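Local atomic coordinates of glucose-1-phosphate uridylyltransferase (Sphingomonas elodea, PDB entry 2UX8), a protein that probably catalyses the reaction of UTP with alpha-D-glucose 1-phosphate to give UDP-glucose and diphosphate. Residues H121-A126 and E221-L226; F143-P148 and T260-G265. All blocks are in the same frame, centred on the assembly; numbering follows the deposited sequence.

How the contacts relate
Contacts 1 and 2 share no helix or strand: their centres lie 26 Å apart and their nearest atoms about 16 Å, although their four segments alternate along the chain. Contact 1 joins two helices that both lean on strand 135-138; it is buried, yet its centre is about 17 Å from the centre of the chain. Contact 2, about 9 Å from that centre, pairs two short strands and is only partly buried, its Thr260 end being exposed. The chemistry follows: 121-126 and 221-226 meet through apolar side chains without a hydrogen bond between them, whereas 143-148 and 260-265 are held by a backbone ladder, and Arg261 brings a charge close to the bound glucose 1-phosphate.

Contact 1 of 2, residues H121-A126 and E221-L226; sequences HAVWCA and EVMRIL
Trp124 and Leu226 mark the nearest backbone approach, 6.2 Å from CA to CA, between helices 121-125 and 221-226, whose axes pass 9.7 Å apart at a crossing angle of -114°. No hydrogen bond spans the gap, so apolar side chains do the joining. Val123 points at the other helix, and its CG1, set anti to the backbone N (chi1 169°), is the branch that touches. Leu226 brings CD1 to within 3.9 Å of this Val123 CG1, the two side chains crossing at about a right angle. Met223 comes in beside Val123: its chain bends at chi2 (-72°), and SD lies 3.8 Å from Val123 O. The Met223 methyl is modelled too close to Val123 CG1, so its exact place is doubtful.

Within the GT-A-type nucleotidyltransferase fold, both helices pack on the central sheet, Val123 and Met223 sharing Phe135 of strand 135-138, while Ala122 and Ala126 rest on strand 62-67. Helix 119-125 begins at the pocket residue Leu119, but the contact itself stands back from the bound glucose 1-phosphate, the side chain of Val123 being about 10 Å from it and about 7 Å from the side chain of Tyr216.

Trp124 meets Leu226 more loosely, its indole CD1 4.4 Å from Leu226 CB and 4.1 Å from Leu226 C. The same indole makes a cation-pi contact with Arg127 and packs on Pro105 of the second subunit.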
loop_
_atom_site.group_PDB
_atom_site.type_symbol
_atom_site.label_atom_id
_atom_site.label_comp_id
_atom_site.label_asym_id
_atom_site.label_seq_id
_atom_site.Cartn_x
_atom_site.Cartn_y
_atom_site.Cartn_z
ATOM N N HIS C 121 -21.736 13.352 -4.908
ATOM C CA HIS C 121 -21.162 12.318 -5.748
ATOM C C HIS C 121 -20.700 11.151 -4.893
ATOM O O HIS C 121 -20.888 9.991 -5.260
ATOM C CB HIS C 121 -19.977 12.877 -6.535
ATOM C CG HIS C 121 -19.203 11.837 -7.283
ATOM N ND1 HIS C 121 -19.674 11.238 -8.432
ATOM C CD2 HIS C 121 -17.998 11.276 -7.034
ATOM C CE1 HIS C 121 -18.791 10.356 -8.861
ATOM N NE2 HIS C 121 -17.764 10.359 -8.030
ATOM N N ALA C 122 -20.094 11.470 -3.756
ATOM C CA ALA C 122 -19.585 10.463 -2.833
ATOM C C ALA C 122 -20.710 9.552 -2.347
ATOM O O ALA C 122 -20.623 8.326 -2.414
ATOM C CB ALA C 122 -18.917 11.151 -1.654
ATOM N N VAL C 123 -21.775 10.157 -1.849
ATOM C CA VAL C 123 -22.905 9.383 -1.380
ATOM C C VAL C 123 -23.447 8.541 -2.531
ATOM O O VAL C 123 -23.778 7.370 -2.359
ATOM C CB VAL C 123 -24.017 10.315 -0.824
ATOM C CG1 VAL C 123 -25.288 9.543 -0.580
ATOM C CG2 VAL C 123 -23.547 10.947 0.472
ATOM N N TRP C 124 -23.532 9.149 -3.707
ATOM C CA TRP C 124 -24.025 8.467 -4.890
ATOM C C TRP C 124 -23.243 7.178 -5.160
ATOM O O TRP C 124 -23.791 6.205 -5.686
ATOM C CB TRP C 124 -23.912 9.394 -6.092
ATOM C CG TRP C 124 -24.202 8.731 -7.411
ATOM C CD1 TRP C 124 -25.424 8.391 -7.917
ATOM C CD2 TRP C 124 -23.238 8.284 -8.368
ATOM N NE1 TRP C 124 -25.285 7.781 -9.130
ATOM C CE2 TRP C 124 -23.956 7.723 -9.449
ATOM C CE3 TRP C 124 -21.840 8.350 -8.455
ATOM C CZ2 TRP C 124 -23.314 7.169 -10.556
ATOM C CZ3 TRP C 124 -21.218 7.800 -9.563
ATOM C CH2 TRP C 124 -21.953 7.252 -10.604
ATOM N N CYS C 125 -21.964 7.175 -4.798
ATOM C CA CYS C 125 -21.114 6.014 -5.009
ATOM C C CYS C 125 -21.607 4.765 -4.281
ATOM O O CYS C 125 -21.329 3.650 -4.706
ATOM C CB CYS C 125 -19.683 6.328 -4.567
ATOM S SG CYS C 125 -18.742 7.474 -5.634
ATOM N N ALA C 126 -22.344 4.952 -3.194
ATOM C CA ALA C 126 -22.842 3.829 -2.406
ATOM C C ALA C 126 -24.223 3.327 -2.832
ATOM O O ALA C 126 -24.757 2.378 -2.249
ATOM C CB ALA C 126 -22.870 4.219 -0.929
ATOM N N GLU C 221 -35.232 7.494 -1.443
ATOM C CA GLU C 221 -35.645 8.346 -2.552
ATOM C C GLU C 221 -34.564 9.381 -2.840
ATOM O O GLU C 221 -34.461 9.890 -3.957
ATOM C CB GLU C 221 -36.970 9.059 -2.254
ATOM C CG GLU C 221 -37.696 8.639 -0.976
ATOM C CD GLU C 221 -38.135 7.173 -0.957
ATOM O OE1 GLU C 221 -38.440 6.617 -2.039
ATOM O OE2 GLU C 221 -38.195 6.584 0.150
ATOM N N VAL C 222 -33.748 9.685 -1.836
ATOM C CA VAL C 222 -32.680 10.662 -2.023
ATOM C C VAL C 222 -31.594 10.111 -2.940
ATOM O O VAL C 222 -30.997 10.859 -3.715
ATOM C CB VAL C 222 -32.046 11.079 -0.686
ATOM C CG1 VAL C 222 -31.037 12.201 -0.929
ATOM C CG2 VAL C 222 -33.134 11.527 0.289
ATOM N N MET C 223 -31.336 8.809 -2.841
ATOM C CA MET C 223 -30.343 8.164 -3.701
ATOM C C MET C 223 -30.842 8.272 -5.135
ATOM O O MET C 223 -30.115 8.702 -6.030
ATOM C CB MET C 223 -30.180 6.686 -3.335
ATOM C CG MET C 223 -29.093 6.402 -2.325
ATOM S SD MET C 223 -27.438 6.602 -3.001
ATOM C CE MET C 223 -27.191 8.250 -2.794
ATOM N N ARG C 224 -32.094 7.873 -5.333
ATOM C CA ARG C 224 -32.744 7.919 -6.634
ATOM C C ARG C 224 -32.593 9.285 -7.275
ATOM O O ARG C 224 -32.275 9.393 -8.459
ATOM C CB ARG C 224 -34.232 7.595 -6.483
ATOM C CG ARG C 224 -34.546 6.116 -6.312
ATOM C CD ARG C 224 -33.515 5.450 -5.430
ATOM N NE ARG C 224 -33.675 4.003 -5.338
ATOM C CZ ARG C 224 -32.716 3.183 -4.917
ATOM N NH1 ARG C 224 -31.533 3.675 -4.561
ATOM N NH2 ARG C 224 -32.937 1.878 -4.845
ATOM N N ILE C 225 -32.825 10.329 -6.489
ATOM C CA ILE C 225 -32.725 11.685 -6.992
ATOM C C ILE C 225 -31.314 12.043 -7.385
ATOM O O ILE C 225 -31.108 12.848 -8.296
ATOM C CB ILE C 225 -33.254 12.676 -5.954
ATOM C CG1 ILE C 225 -34.766 12.647 -6.001
ATOM C CG2 ILE C 225 -32.766 14.083 -6.226
ATOM C CD1 ILE C 225 -35.375 13.490 -5.000
ATOM N N LEU C 226 -30.345 11.449 -6.690
ATOM C CA LEU C 226 -28.933 11.691 -6.980
ATOM C C LEU C 226 -28.542 10.974 -8.269
ATOM O O LEU C 226 -27.845 11.540 -9.111
ATOM C CB LEU C 226 -28.055 11.203 -5.827
ATOM C CG LEU C 226 -28.103 12.009 -4.529
ATOM C CD1 LEU C 226 -27.305 11.276 -3.467
ATOM C CD2 LEU C 226 -27.542 13.400 -4.750
#

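Contact 2 of 2, residues F143-P148 and T260-G265; sequences FMFGQP and TRYDCG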
loop_
_atom_site.group_PDB
_atom_site.type_symbol
_atom_site.label_atom_id
_atom_site.label_comp_id
_atom_site.label_asym_id
_atom_site.label_seq_id
_atom_site.Cartn_x
_atom_site.Cartn_y
_atom_site.Cartn_z
ATOM N N PHE C 143 -16.530 16.202 14.806
ATOM C CA PHE C 143 -16.344 15.425 16.016
ATOM C C PHE C 143 -17.497 15.774 16.966
ATOM O O PHE C 143 -17.614 16.907 17.447
ATOM C CB PHE C 143 -14.979 15.777 16.620
ATOM C CG PHE C 143 -14.616 14.957 17.812
ATOM C CD1 PHE C 143 -14.272 13.623 17.676
ATOM C CD2 PHE C 143 -14.698 15.502 19.092
ATOM C CE1 PHE C 143 -14.024 12.839 18.803
ATOM C CE2 PHE C 143 -14.452 14.725 20.218
ATOM C CZ PHE C 143 -14.117 13.392 20.074
ATOM N N MET C 144 -18.369 14.800 17.203
ATOM C CA MET C 144 -19.524 15.004 18.063
ATOM C C MET C 144 -19.289 14.407 19.446
ATOM O O MET C 144 -19.362 13.194 19.643
ATOM C CB MET C 144 -20.770 14.386 17.420
ATOM C CG MET C 144 -21.013 14.857 15.996
ATOM S SD MET C 144 -21.204 16.650 15.868
ATOM C CE MET C 144 -23.001 16.782 15.892
ATOM N N PHE C 145 -19.031 15.280 20.406
ATOM C CA PHE C 145 -18.757 14.860 21.768
ATOM C C PHE C 145 -19.992 14.905 22.674
ATOM O O PHE C 145 -20.577 15.968 22.888
ATOM C CB PHE C 145 -17.652 15.750 22.344
ATOM C CG PHE C 145 -16.984 15.179 23.548
ATOM C CD1 PHE C 145 -16.719 13.819 23.627
ATOM C CD2 PHE C 145 -16.570 16.005 24.581
ATOM C CE1 PHE C 145 -16.051 13.293 24.712
ATOM C CE2 PHE C 145 -15.896 15.490 25.676
ATOM C CZ PHE C 145 -15.636 14.130 25.743
ATOM N N GLY C 146 -20.380 13.751 23.208
ATOM C CA GLY C 146 -21.533 13.698 24.088
ATOM C C GLY C 146 -22.120 12.306 24.204
ATOM O O GLY C 146 -21.757 11.418 23.435
ATOM N N GLN C 147 -22.998 12.095 25.181
ATOM C CA GLN C 147 -23.638 10.793 25.346
ATOM C C GLN C 147 -25.131 11.027 25.423
ATOM O O GLN C 147 -25.579 11.877 26.177
ATOM C CB GLN C 147 -23.206 10.080 26.627
ATOM C CG GLN C 147 -21.972 10.607 27.326
ATOM C CD GLN C 147 -21.453 9.629 28.377
ATOM O OE1 GLN C 147 -22.212 9.140 29.222
ATOM N NE2 GLN C 147 -20.155 9.341 28.328
ATOM N N PRO C 148 -25.919 10.295 24.623
ATOM C CA PRO C 148 -25.443 9.291 23.671
ATOM C C PRO C 148 -24.767 9.995 22.513
ATOM O O PRO C 148 -24.725 11.220 22.466
ATOM C CB PRO C 148 -26.728 8.604 23.216
ATOM C CG PRO C 148 -27.664 8.819 24.341
ATOM C CD PRO C 148 -27.384 10.249 24.718
ATOM N N THR C 260 -21.469 18.748 22.603
ATOM C CA THR C 260 -20.799 19.778 21.831
ATOM C C THR C 260 -20.072 19.193 20.628
ATOM O O THR C 260 -19.543 18.072 20.656
ATOM C CB THR C 260 -19.826 20.592 22.692
ATOM O OG1 THR C 260 -18.996 19.704 23.441
ATOM C CG2 THR C 260 -20.589 21.493 23.642
ATOM N N ARG C 261 -20.071 19.967 19.560
ATOM C CA ARG C 261 -19.443 19.546 18.334
ATOM C C ARG C 261 -18.173 20.330 18.085
ATOM O O ARG C 261 -18.136 21.537 18.267
ATOM C CB ARG C 261 -20.427 19.735 17.184
ATOM C CG ARG C 261 -19.829 19.659 15.811
ATOM C CD ARG C 261 -20.161 20.927 15.074
ATOM N NE ARG C 261 -19.629 20.966 13.719
ATOM C CZ ARG C 261 -19.554 22.076 12.991
ATOM N NH1 ARG C 261 -19.980 23.230 13.497
ATOM N NH2 ARG C 261 -19.041 22.038 11.768
ATOM N N TYR C 262 -17.119 19.631 17.692
ATOM C CA TYR C 262 -15.861 20.292 17.406
ATOM C C TYR C 262 -15.549 20.120 15.936
ATOM O O TYR C 262 -15.564 19.012 15.409
ATOM C CB TYR C 262 -14.735 19.701 18.254
ATOM C CG TYR C 262 -14.938 19.900 19.729
ATOM C CD1 TYR C 262 -15.748 19.035 20.458
ATOM C CD2 TYR C 262 -14.365 20.987 20.390
ATOM C CE1 TYR C 262 -15.995 19.246 21.816
ATOM C CE2 TYR C 262 -14.601 21.211 21.750
ATOM C CZ TYR C 262 -15.421 20.336 22.456
ATOM O OH TYR C 262 -15.680 20.553 23.788
ATOM N N ASP C 263 -15.284 21.230 15.273
ATOM C CA ASP C 263 -14.968 21.199 13.861
ATOM C C ASP C 263 -13.493 20.853 13.660
ATOM O O ASP C 263 -12.642 21.735 13.584
ATOM C CB ASP C 263 -15.287 22.561 13.230
ATOM C CG ASP C 263 -15.176 22.549 11.714
ATOM O OD1 ASP C 263 -14.949 21.464 11.131
ATOM O OD2 ASP C 263 -15.327 23.629 11.105
ATOM N N CYS C 264 -13.189 19.564 13.590
ATOM C CA CYS C 264 -11.818 19.139 13.371
ATOM C C CYS C 264 -11.435 19.372 11.921
ATOM O O CYS C 264 -10.432 18.864 11.442
ATOM C CB CYS C 264 -11.672 17.674 13.746
ATOM S SG CYS C 264 -11.881 17.479 15.517
ATOM N N GLY C 265 -12.262 20.149 11.232
ATOM C CA GLY C 265 -12.005 20.480 9.847
ATOM C C GLY C 265 -10.961 21.579 9.813
ATOM O O GLY C 265 -10.252 21.756 8.821
#
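Phe143 and Tyr262 form one hydrogen-bonded pair of the antiparallel ladder, Phe145 and Thr260 the next, with Met144 opposite Arg261 as the non-hydrogen-bonded pair between them. Of the four backbone bonds, Tyr262 N to Phe143 O is short and nearly straight (2.8 Å, 170°); the return bond, Phe143 N to Tyr262 O, is 3.0 Å. Phe145 and Thr260 likewise exchange two.

Apolar contacts occupy both faces. Tyr262 CD1 sits in the plane of the Phe143 ring, at its edge, 3.9 Å from CD2, while Tyr262 CE1 meets Phe145 CB. Cys264 SG touches Phe143 CB at 3.7 Å and stands obliquely to that ring. On the other face Met144, bent at chi2 and chi3, lays SD against CB and CG of Arg261.

Two polar groups bond beyond the ladder. Asp263 OD1 accepts from Gly265 N in an Asx turn, though the placing of that nitrogen is less sure. Arg261 NH2 makes a salt bridge with Asp142 OD2, and the Arg261 side chain comes to about 5 Å from the bound sugar phosphate. This two-stranded antiparallel ribbon thus continues from Asp142, which binds glucose 1-phosphate, and ties it to an arginine that appears to act from the pocket's second shell.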